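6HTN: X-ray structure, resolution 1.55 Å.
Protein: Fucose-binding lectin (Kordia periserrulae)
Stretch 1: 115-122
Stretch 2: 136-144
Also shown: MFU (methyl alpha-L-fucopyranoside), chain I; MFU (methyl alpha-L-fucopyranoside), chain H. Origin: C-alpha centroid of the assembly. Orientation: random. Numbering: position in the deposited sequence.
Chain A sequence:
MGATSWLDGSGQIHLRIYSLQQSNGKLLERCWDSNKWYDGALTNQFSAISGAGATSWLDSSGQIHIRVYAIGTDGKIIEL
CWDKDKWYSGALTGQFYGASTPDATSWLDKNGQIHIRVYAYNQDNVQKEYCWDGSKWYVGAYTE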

# COMPACT_ATOMS: atom_id res chain seq x y z
N HIS A 115 -29.23 -7.21 -0.99
CA HIS A 115 -28.18 -8.15 -0.55
C HIS A 115 -26.85 -7.46 -0.83
O HIS A 115 -26.69 -6.94 -1.96
CB HIS A 115 -28.27 -9.45 -1.34
CG HIS A 115 -29.57 -10.13 -1.14
ND1 HIS A 115 -29.76 -11.04 -0.14
CD2 HIS A 115 -30.75 -9.95 -1.75
CE1 HIS A 115 -31.04 -11.45 -0.17
NE2 HIS A 115 -31.65 -10.79 -1.12
N ILE A 116 -25.97 -7.45 0.17
CA ILE A 116 -24.63 -6.83 0.01
C ILE A 116 -23.56 -7.83 0.35
O ILE A 116 -23.73 -8.62 1.27
CB ILE A 116 -24.54 -5.58 0.91
CG1 ILE A 116 -25.74 -4.64 0.77
CG2 ILE A 116 -23.20 -4.85 0.66
CD1 ILE A 116 -25.78 -3.59 1.83
N ARG A 117 -22.48 -7.78 -0.41
CA ARG A 117 -21.28 -8.58 -0.11
C ARG A 117 -20.08 -7.64 -0.08
O ARG A 117 -19.89 -6.86 -1.04
CB ARG A 117 -21.12 -9.68 -1.18
CG ARG A 117 -22.30 -10.65 -1.26
CD ARG A 117 -22.40 -11.50 -0.01
NE ARG A 117 -23.47 -12.51 -0.11
CZ ARG A 117 -24.73 -12.31 0.31
NH1 ARG A 117 -25.13 -11.13 0.79
NH2 ARG A 117 -25.61 -13.31 0.21
N VAL A 118 -19.31 -7.73 0.99
CA VAL A 118 -18.13 -6.87 1.22
C VAL A 118 -16.93 -7.80 1.38
O VAL A 118 -17.04 -8.80 2.10
CB VAL A 118 -18.32 -6.04 2.49
CG1 VAL A 118 -17.07 -5.22 2.78
CG2 VAL A 118 -19.54 -5.13 2.34
N TYR A 119 -15.80 -7.47 0.74
CA TYR A 119 -14.62 -8.35 0.75
C TYR A 119 -13.42 -7.53 1.23
O TYR A 119 -13.20 -6.43 0.74
CB TYR A 119 -14.34 -8.88 -0.65
CG TYR A 119 -15.50 -9.66 -1.21
CD1 TYR A 119 -16.56 -9.00 -1.81
CD2 TYR A 119 -15.57 -11.06 -1.11
CE1 TYR A 119 -17.67 -9.68 -2.27
CE2 TYR A 119 -16.66 -11.74 -1.58
CZ TYR A 119 -17.70 -11.05 -2.15
OH TYR A 119 -18.85 -11.68 -2.58
N ALA A 120 -12.67 -8.11 2.17
CA ALA A 120 -11.43 -7.47 2.62
C ALA A 120 -10.56 -8.50 3.30
O ALA A 120 -11.05 -9.42 3.99
CB ALA A 120 -11.72 -6.35 3.60
N TYR A 121 -9.24 -8.30 3.22
CA TYR A 121 -8.34 -9.09 4.08
C TYR A 121 -8.59 -8.74 5.54
O TYR A 121 -8.83 -7.58 5.86
CB TYR A 121 -6.89 -8.82 3.70
CG TYR A 121 -6.39 -9.59 2.50
CD1 TYR A 121 -5.86 -10.87 2.67
CD2 TYR A 121 -6.44 -9.07 1.24
CE1 TYR A 121 -5.33 -11.56 1.61
CE2 TYR A 121 -5.88 -9.75 0.16
CZ TYR A 121 -5.35 -11.01 0.35
OH TYR A 121 -4.83 -11.70 -0.72
N ASN A 122 -8.37 -9.71 6.42
CA ASN A 122 -8.43 -9.46 7.87
C ASN A 122 -7.01 -9.50 8.46
O ASN A 122 -6.00 -9.52 7.71
CB ASN A 122 -9.43 -10.38 8.55
CG ASN A 122 -8.95 -11.81 8.69
OD1 ASN A 122 -7.80 -12.13 8.33
ND2 ASN A 122 -9.83 -12.66 9.27
N LYS A 136 -28.67 -9.65 9.78
CA LYS A 136 -27.39 -9.42 10.48
C LYS A 136 -26.27 -9.67 9.47
O LYS A 136 -26.46 -10.48 8.56
CB LYS A 136 -27.20 -10.37 11.66
N TRP A 137 -25.13 -9.02 9.68
CA TRP A 137 -23.94 -9.38 8.88
C TRP A 137 -23.43 -10.73 9.34
O TRP A 137 -23.35 -11.00 10.57
CB TRP A 137 -22.88 -8.29 9.04
CG TRP A 137 -23.26 -7.04 8.31
CD1 TRP A 137 -23.91 -5.96 8.84
CD2 TRP A 137 -23.00 -6.71 6.95
NE1 TRP A 137 -24.09 -5.00 7.89
CE2 TRP A 137 -23.54 -5.43 6.70
CE3 TRP A 137 -22.35 -7.37 5.89
CZ2 TRP A 137 -23.45 -4.80 5.47
CZ3 TRP A 137 -22.24 -6.76 4.68
CH2 TRP A 137 -22.77 -5.47 4.47
N TYR A 138 -23.02 -11.54 8.39
CA TYR A 138 -22.38 -12.84 8.69
C TYR A 138 -21.21 -13.07 7.74
O TYR A 138 -21.19 -12.54 6.59
CB TYR A 138 -23.45 -13.95 8.59
CG TYR A 138 -24.03 -14.19 7.23
CD1 TYR A 138 -23.48 -15.13 6.37
CD2 TYR A 138 -25.20 -13.57 6.81
CE1 TYR A 138 -24.00 -15.39 5.12
CE2 TYR A 138 -25.75 -13.82 5.56
CZ TYR A 138 -25.16 -14.73 4.70
OH TYR A 138 -25.65 -14.99 3.45
N VAL A 139 -20.32 -13.93 8.17
CA VAL A 139 -19.14 -14.30 7.35
C VAL A 139 -19.61 -15.31 6.30
O VAL A 139 -20.20 -16.35 6.69
CB VAL A 139 -17.97 -14.82 8.21
CG1 VAL A 139 -16.84 -15.34 7.33
CG2 VAL A 139 -17.49 -13.78 9.18
N GLY A 140 -19.37 -15.01 5.03
CA GLY A 140 -19.81 -15.84 3.91
C GLY A 140 -18.90 -17.00 3.64
O GLY A 140 -17.79 -17.13 4.26
N ALA A 141 -19.31 -17.81 2.66
CA ALA A 141 -18.55 -19.02 2.29
C ALA A 141 -17.35 -18.70 1.39
O ALA A 141 -16.53 -19.59 1.12
CB ALA A 141 -19.50 -19.95 1.56
N TYR A 142 -17.19 -17.46 0.94
CA TYR A 142 -16.09 -17.12 0.02
C TYR A 142 -14.75 -17.53 0.64
O TYR A 142 -14.47 -17.23 1.83
CB TYR A 142 -16.05 -15.60 -0.23
CG TYR A 142 -14.86 -15.17 -1.03
CD1 TYR A 142 -14.86 -15.18 -2.41
CD2 TYR A 142 -13.69 -14.74 -0.39
CE1 TYR A 142 -13.78 -14.82 -3.17
CE2 TYR A 142 -12.61 -14.33 -1.14
CZ TYR A 142 -12.62 -14.39 -2.53
OH TYR A 142 -11.55 -14.00 -3.28
N THR A 143 -13.95 -18.16 -0.19
CA THR A 143 -12.51 -18.42 0.05
C THR A 143 -11.76 -18.05 -1.21
O THR A 143 -12.29 -18.10 -2.31
CB THR A 143 -12.21 -19.89 0.42
OG1 THR A 143 -12.67 -20.69 -0.66
CG2 THR A 143 -12.91 -20.25 1.71
N GLU A 144 -10.50 -17.63 -1.01
CA GLU A 144 -9.61 -17.35 -2.13
C GLU A 144 -9.27 -18.67 -2.84
O GLU A 144 -9.29 -19.71 -2.18
CB GLU A 144 -8.38 -16.73 -1.49
CG GLU A 144 -7.36 -16.35 -2.49
CD GLU A 144 -6.12 -15.72 -1.89
OE1 GLU A 144 -6.11 -15.41 -0.63
OE2 GLU A 144 -5.17 -15.49 -2.72
OXT GLU A 144 -9.03 -18.73 -4.05
C1 MFU I . -24.01 -16.58 0.63
C2 MFU I . -22.50 -16.61 0.81
C3 MFU I . -21.81 -16.94 -0.49
C4 MFU I . -22.23 -16.09 -1.61
C5 MFU I . -23.75 -16.17 -1.71
C6 MFU I . -24.33 -15.35 -2.78
O1 MFU I . -24.24 -17.97 0.37
O2 MFU I . -22.14 -17.47 1.89
O3 MFU I . -20.38 -16.91 -0.26
O4 MFU I . -21.96 -14.66 -1.31
O5 MFU I . -24.38 -15.87 -0.46
CM MFU I . -25.62 -18.27 0.31
C1 MFU H . -28.64 -0.58 7.12
C2 MFU H . -27.21 -0.85 7.58
C3 MFU H . -26.87 -2.29 7.22
C4 MFU H . -27.00 -2.48 5.74
C5 MFU H . -28.47 -2.18 5.36
C6 MFU H . -28.69 -2.34 3.87
O1 MFU H . -29.47 -1.40 7.96
O2 MFU H . -27.16 -0.62 8.99
O3 MFU H . -25.55 -2.58 7.71
O4 MFU H . -26.19 -1.59 4.98
O5 MFU H . -28.75 -0.77 5.72
CM MFU H . -30.83 -1.23 7.51
O HOH W 1 -3.21 -13.82 -2.18

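No direct hydrogen bond crosses between the strand 115-121 and the segment 136-144. The two are held by apolar packing, one aromatic pair, a shared water and a sugar that both stretches grip, and together they bury only 311 Å² between them.

Trp137 makes the largest contribution. Its CA-to-CB bond points sideways, but chi1 in the m well (-73°) and chi2 of 94° swing the indole so that its six-membered ring reaches the strand. There CH2 lies 3.9 Å from Ile116 CG2, which sits at the ring edge, and Trp137 CH2 is also 3.9 Å from Val118 CG2. Both aliphatic residues point toward the segment, Ile116 with chi1 m and Val118 with chi1 t, and their beta-branches hold methyl groups close to the backbone, where Ile116 CG2 and Val118 CG2 both meet the CH2 corner of the indole. The indole has a polar end as well: Trp137 NE1 donates to O3 of the chain H fucoside at 2.8 Å, so the one side chain packs against the strand and binds a ligand.

Farther along, Tyr119 (chi1 m, -59°) directs its ring edge at the face of Tyr142, whose chi1 is t (173°). The centroids are 5.3 Å apart and the planes meet at 77°, an edge-to-face pair in which Tyr119 CE2 approaches Tyr142 CG to 3.9 Å. Tyrosine suits these buried positions because its ring can pack while its hydroxyl finds a polar partner; both hydroxyls are hydrogen-bonded elsewhere in the structure.

Arg117 starts out pointing away, yet its end comes nearer. With chi1 and chi2 both m, chi3 t and chi4 at -92°, the guanidinium is placed so that NH1 donates to the backbone O of Ile116 at 2.9 Å, a bond that helps fix its orientation. Arg117 NE then donates to O4 of the chain I fucoside, and Arg117 NH2 to its O5, each at 2.9 Å. From the other stretch, Ala141 N donates to O2 of the same sugar at 3.0 Å, so the fucoside bridges the two segments, as befits a fucose-binding lectin. Tyr138, with chi1 p (65°), brings its OH to 3.6 Å from Arg117 NH2 and equally 3.6 Å from the sugar's C1, packing beside both.

At the C-terminus, the extended side chain of Glu144 (chi1 and chi2 both t) reaches toward Tyr121. Tyr121 OH and Glu144 OE1 remain 3.9 Å apart, but a water donates to Glu144 OE2 at 2.6 Å and hydrogen-bonds Tyr121 OH at 3.0 Å, closing the gap at this exposed end.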